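Putative membrane anchored protein (Corynebacterium diphtheriae, PDB 3LSO) is of unknown function but is probably a membrane-anchored surface protein, built as an elongated row of beta-rich domains. Local coordinates at residues 322-327 with 427-432; 341-346 with 388-393. All coordinates share one frame; numbering follows the deposited sequence.

Interaction 1: 322-327 with 427-432; sequences VSVSAS and YMFQMG
S327 OG is the best-held polar atom among the touching side chains, and one hydrogen bond grips it: its partner is the hydroxyl OG1 of T411, on the adjacent strand 410-417. That bond lies within the sheet of 321-329, to which 410-417 belongs; S327 CB points away from 427-432, and what S327 offers across the gap is its backbone, whose C lies 4.0 Å from SE of M431. The rest of the contact is apolar. F429 and M431 carry most of the second strand's share, F429 lifting its ring toward V324 with CG anti to its own carbonyl carbon (chi1 -67°). V324 sets CG1 anti to the backbone N (chi1 172°), which brings both methyls to bear on the phenylalanine: CG2 sits over the middle of one ring face, 3.5 Å from the F429 centroid in a CH-pi contact, while CG1 rests near F429 CG and CB. V322 adds CG2 obliquely at F429 CZ, 4.0 Å away. The two strands belong to the facing sheets of a beta-sandwich; their short axes come within 7.8 Å and run in broadly the same sense, 43° apart. The aromatic group thus fills the layer between sheets, where it also meets the F416 ring. Two residues along, M431, present as selenomethionine, starts with CG anti to its N and stays extended, passing A326 CB with its CG at 4.4 Å. Its terminal CE ends 3.4 Å from the carbonyl O of A326, while V412 and Y299 border the same selenomethionine from the sheet of 322-327.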
loop_
_atom_site.group_PDB
_atom_site.type_symbol
_atom_site.label_atom_id
_atom_site.label_comp_id
_atom_site.label_asym_id
_atom_site.label_seq_id
_atom_site.Cartn_x
_atom_site.Cartn_y
_atom_site.Cartn_z
ATOM N N VAL B 322 20.821 3.547 29.024
ATOM C CA VAL B 322 19.517 4.039 28.559
ATOM C C VAL B 322 18.628 4.447 29.725
ATOM O O VAL B 322 18.772 3.928 30.830
ATOM C CB VAL B 322 18.727 3.011 27.715
ATOM C CG1 VAL B 322 19.527 2.553 26.517
ATOM C CG2 VAL B 322 18.262 1.823 28.564
ATOM N N SER B 323 17.694 5.354 29.479
ATOM C CA SER B 323 16.785 5.767 30.517
ATOM C C SER B 323 15.382 5.361 30.103
ATOM O O SER B 323 14.967 5.568 28.956
ATOM C CB SER B 323 16.854 7.255 30.688
ATOM O OG SER B 323 16.282 7.860 29.549
ATOM N N VAL B 324 14.660 4.783 31.039
ATOM C CA VAL B 324 13.386 4.181 30.751
ATOM C C VAL B 324 12.367 4.759 31.704
ATOM O O VAL B 324 12.674 5.086 32.846
ATOM C CB VAL B 324 13.445 2.650 30.955
ATOM C CG1 VAL B 324 12.089 2.057 30.854
ATOM C CG2 VAL B 324 14.352 2.028 29.927
ATOM N N SER B 325 11.145 4.868 31.231
ATOM C CA SER B 325 10.049 5.309 32.049
ATOM C C SER B 325 8.908 4.348 31.789
ATOM O O SER B 325 8.738 3.868 30.668
ATOM C CB SER B 325 9.662 6.715 31.608
ATOM O OG SER B 325 8.647 7.230 32.436
ATOM N N ALA B 326 8.127 4.039 32.812
ATOM C CA ALA B 326 6.950 3.156 32.618
ATOM C C ALA B 326 5.780 3.676 33.436
ATOM O O ALA B 326 5.945 3.973 34.627
ATOM C CB ALA B 326 7.272 1.748 32.994
ATOM N N SER B 327 4.615 3.809 32.809
ATOM C CA SER B 327 3.477 4.396 33.479
ATOM C C SER B 327 2.321 3.418 33.517
ATOM O O SER B 327 1.982 2.835 32.504
ATOM C CB SER B 327 3.026 5.629 32.710
ATOM O OG SER B 327 3.868 6.738 32.898
ATOM N N TYR B 427 13.926 -5.969 22.103
ATOM C CA TYR B 427 13.873 -6.113 23.531
ATOM C C TYR B 427 12.934 -5.012 24.013
ATOM O O TYR B 427 12.902 -3.945 23.398
ATOM C CB TYR B 427 15.274 -5.899 24.113
ATOM C CG TYR B 427 16.344 -6.931 23.737
ATOM C CD1 TYR B 427 16.554 -8.078 24.514
ATOM C CD2 TYR B 427 17.161 -6.741 22.631
ATOM C CE1 TYR B 427 17.537 -9.021 24.178
ATOM C CE2 TYR B 427 18.148 -7.664 22.279
ATOM C CZ TYR B 427 18.326 -8.798 23.057
ATOM O OH TYR B 427 19.305 -9.696 22.706
HETATM N N MSE B 428 12.144 -5.274 25.062
HETATM C CA MSE B 428 11.293 -4.263 25.693
HETATM C C MSE B 428 11.550 -4.289 27.168
HETATM O O MSE B 428 11.988 -5.308 27.708
HETATM C CB MSE B 428 9.821 -4.621 25.556
HETATM C CG MSE B 428 9.140 -4.214 24.276
HETATM SE SE MSE B 428 7.470 -5.187 24.189
HETATM C CE MSE B 428 8.206 -6.947 23.910
ATOM N N PHE B 429 11.231 -3.200 27.847
ATOM C CA PHE B 429 11.156 -3.259 29.287
ATOM C C PHE B 429 9.757 -3.668 29.757
ATOM O O PHE B 429 8.773 -3.535 29.014
ATOM C CB PHE B 429 11.595 -1.931 29.868
ATOM C CG PHE B 429 13.033 -1.647 29.631
ATOM C CD1 PHE B 429 13.975 -1.930 30.594
ATOM C CD2 PHE B 429 13.465 -1.135 28.417
ATOM C CE1 PHE B 429 15.304 -1.684 30.377
ATOM C CE2 PHE B 429 14.824 -0.880 28.193
ATOM C CZ PHE B 429 15.733 -1.159 29.178
ATOM N N GLN B 430 9.663 -4.185 30.975
ATOM C CA GLN B 430 8.367 -4.537 31.531
ATOM C C GLN B 430 8.088 -3.716 32.753
ATOM O O GLN B 430 9.022 -3.225 33.403
ATOM C CB GLN B 430 8.360 -6.010 31.927
ATOM C CG GLN B 430 8.556 -6.970 30.749
ATOM C CD GLN B 430 8.582 -8.422 31.178
ATOM O OE1 GLN B 430 9.165 -8.776 32.200
ATOM N NE2 GLN B 430 7.940 -9.273 30.398
HETATM N N MSE B 431 6.813 -3.582 33.101
HETATM C CA MSE B 431 6.439 -3.083 34.443
HETATM C C MSE B 431 5.966 -4.253 35.276
HETATM O O MSE B 431 5.146 -5.073 34.808
HETATM C CB MSE B 431 5.320 -2.046 34.378
HETATM C CG MSE B 431 5.249 -1.113 35.606
HETATM SE SE MSE B 431 3.800 0.163 35.385
HETATM C CE MSE B 431 4.437 1.537 36.545
ATOM N N GLY B 432 6.498 -4.347 36.489
ATOM C CA GLY B 432 5.979 -5.260 37.513
ATOM C C GLY B 432 4.857 -4.521 38.241
ATOM O O GLY B 432 5.002 -3.329 38.534
#

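Interaction 2: 341-346 with 388-393; sequences GINAPE and KPNESY
G341, having no side chain, lies alongside the Y393 ring, whose CE1 is 3.5 Å from G341 O. The tyrosine runs along the strand with CG anti to its backbone N (chi1 179°), and its hydroxyl hydrogen-bonds to OE1 of E339, which anchors the far end of the ring. At I342 the backbone does the work: its O receives a CA-H...O contact from Y393 CA at 3.5 Å, almost straight. N343 then throws its amide across, CG anti to the backbone N, and OD1 accepts N390 N at 2.9 Å, in the carbonyl plane on a lone pair. The other end of that amide, ND2, bonds to Q430 OE1, which fixes the flip of the group. A344 is gripped on both of its backbone polar atoms. Its N donates to S392 OG at 2.9 Å, and its O takes N390 ND2 at 3.0 Å, nearly along the C=O axis and in the plane of the asparagine amide. N390 is the pivot of the opposing loop: its OD1 accepts both S392 OG and S392 N, the latter at 3.0 Å, forming an Asx turn on the type I turn N390-Y393. The serine hydroxyl therefore relays a chain of bonds from A344 N to N390 OD1. Beyond the strand end, P345 turns its CB away and packs on Y427 and F429. No helix borders the site: strand 335-343 has 425-435 and 394-398 as antiparallel neighbours, and I342 faces V412 and F416 of strand 410-417 in the opposite sheet.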
loop_
_atom_site.group_PDB
_atom_site.type_symbol
_atom_site.label_atom_id
_atom_site.label_comp_id
_atom_site.label_asym_id
_atom_site.label_seq_id
_atom_site.Cartn_x
_atom_site.Cartn_y
_atom_site.Cartn_z
ATOM N N GLY B 341 7.309 -1.309 39.421
ATOM C CA GLY B 341 8.735 -1.188 39.138
ATOM C C GLY B 341 9.002 -1.592 37.717
ATOM O O GLY B 341 8.166 -2.294 37.114
ATOM N N ILE B 342 10.139 -1.144 37.172
ATOM C CA ILE B 342 10.588 -1.597 35.847
ATOM C C ILE B 342 11.411 -2.889 35.934
ATOM O O ILE B 342 12.346 -2.975 36.737
ATOM C CB ILE B 342 11.446 -0.529 35.154
ATOM C CG1 ILE B 342 10.604 0.695 34.834
ATOM C CG2 ILE B 342 12.095 -1.094 33.867
ATOM C CD1 ILE B 342 11.372 1.985 35.038
ATOM N N ASN B 343 11.071 -3.864 35.089
ATOM C CA ASN B 343 11.795 -5.141 34.974
ATOM C C ASN B 343 12.444 -5.219 33.597
ATOM O O ASN B 343 11.763 -5.231 32.564
ATOM C CB ASN B 343 10.832 -6.323 35.150
ATOM C CG ASN B 343 11.547 -7.694 35.164
ATOM O OD1 ASN B 343 12.332 -7.984 36.057
ATOM N ND2 ASN B 343 11.234 -8.540 34.205
ATOM N N ALA B 344 13.765 -5.288 33.575
ATOM C CA ALA B 344 14.493 -5.102 32.330
ATOM C C ALA B 344 14.729 -6.432 31.646
ATOM O O ALA B 344 14.696 -7.465 32.307
ATOM C CB ALA B 344 15.813 -4.408 32.636
ATOM N N PRO B 345 14.984 -6.430 30.332
ATOM C CA PRO B 345 15.425 -7.661 29.729
ATOM C C PRO B 345 16.488 -8.292 30.583
ATOM O O PRO B 345 17.265 -7.610 31.253
ATOM C CB PRO B 345 16.076 -7.196 28.443
ATOM C CG PRO B 345 15.310 -6.018 28.070
ATOM C CD PRO B 345 14.972 -5.332 29.356
ATOM N N GLU B 346 16.516 -9.608 30.556
ATOM C CA GLU B 346 17.549 -10.377 31.217
ATOM C C GLU B 346 18.937 -9.883 30.758
ATOM O O GLU B 346 19.163 -9.659 29.570
ATOM C CB GLU B 346 17.329 -11.851 30.854
ATOM C CG GLU B 346 17.790 -12.882 31.880
ATOM C CD GLU B 346 17.919 -14.307 31.264
ATOM O OE1 GLU B 346 16.948 -14.802 30.603
ATOM O OE2 GLU B 346 18.995 -14.936 31.452
ATOM N N LYS B 388 8.776 -14.642 37.512
ATOM C CA LYS B 388 9.336 -13.748 38.557
ATOM C C LYS B 388 10.145 -12.612 37.960
ATOM O O LYS B 388 10.807 -12.792 36.928
ATOM C CB LYS B 388 10.258 -14.519 39.526
ATOM C CG LYS B 388 9.587 -15.653 40.276
ATOM C CD LYS B 388 10.568 -16.753 40.713
ATOM C CE LYS B 388 9.849 -18.007 41.310
ATOM N NZ LYS B 388 9.463 -19.036 40.296
ATOM N N PRO B 389 10.161 -11.454 38.638
ATOM C CA PRO B 389 11.070 -10.361 38.254
ATOM C C PRO B 389 12.514 -10.845 38.342
ATOM O O PRO B 389 12.786 -11.775 39.099
ATOM C CB PRO B 389 10.839 -9.302 39.333
ATOM C CG PRO B 389 9.599 -9.768 40.107
ATOM C CD PRO B 389 9.555 -11.237 39.963
ATOM N N ASN B 390 13.427 -10.242 37.581
ATOM C CA ASN B 390 14.835 -10.615 37.664
ATOM C C ASN B 390 15.653 -9.589 38.461
ATOM O O ASN B 390 15.093 -8.661 39.044
ATOM C CB ASN B 390 15.413 -10.843 36.265
ATOM C CG ASN B 390 15.284 -9.622 35.381
ATOM O OD1 ASN B 390 15.678 -8.499 35.773
ATOM N ND2 ASN B 390 14.727 -9.817 34.185
ATOM N N GLU B 391 16.976 -9.751 38.469
ATOM C CA GLU B 391 17.867 -8.905 39.274
ATOM C C GLU B 391 17.731 -7.404 39.001
ATOM O O GLU B 391 18.101 -6.594 39.829
ATOM C CB GLU B 391 19.332 -9.342 39.098
ATOM C CG GLU B 391 19.614 -10.796 39.544
ATOM C CD GLU B 391 20.854 -11.469 38.833
ATOM O OE1 GLU B 391 21.155 -11.173 37.636
ATOM O OE2 GLU B 391 21.519 -12.327 39.488
ATOM N N SER B 392 17.211 -7.025 37.842
ATOM C CA SER B 392 17.107 -5.617 37.503
ATOM C C SER B 392 15.924 -4.926 38.182
ATOM O O SER B 392 15.876 -3.715 38.264
ATOM C CB SER B 392 16.961 -5.461 35.998
ATOM O OG SER B 392 15.727 -6.007 35.534
ATOM N N TYR B 393 14.949 -5.691 38.642
ATOM C CA TYR B 393 13.708 -5.112 39.103
ATOM C C TYR B 393 13.904 -4.473 40.449
ATOM O O TYR B 393 14.587 -5.061 41.323
ATOM C CB TYR B 393 12.675 -6.206 39.244
ATOM C CG TYR B 393 11.344 -5.749 39.744
ATOM C CD1 TYR B 393 10.402 -5.218 38.863
ATOM C CD2 TYR B 393 11.002 -5.884 41.092
ATOM C CE1 TYR B 393 9.152 -4.824 39.313
ATOM C CE2 TYR B 393 9.756 -5.482 41.553
ATOM C CZ TYR B 393 8.836 -4.960 40.656
ATOM O OH TYR B 393 7.600 -4.566 41.084
#

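How the interactions relate
Both contacts are largely buried and share one sheet, in which strand 335-343 of interaction 2 pairs with strand 425-435 of interaction 1. G432 N lies 2.7 Å from G341 O, and Q430 O lies 2.7 Å from N343 N, both probable hydrogen bonds. Interaction 1 spans the interior between two sheets and relies on methyls, an aromatic ring and a selenomethionine. Interaction 2, at the end of strand 335-343, ties the loop 388-393 to it with directed polar bonds and extends to the exposed E346. The two meet at F429, touched by I342, A344 and P345. In sequence, interaction 2 nests inside the loop that interaction 1 closes.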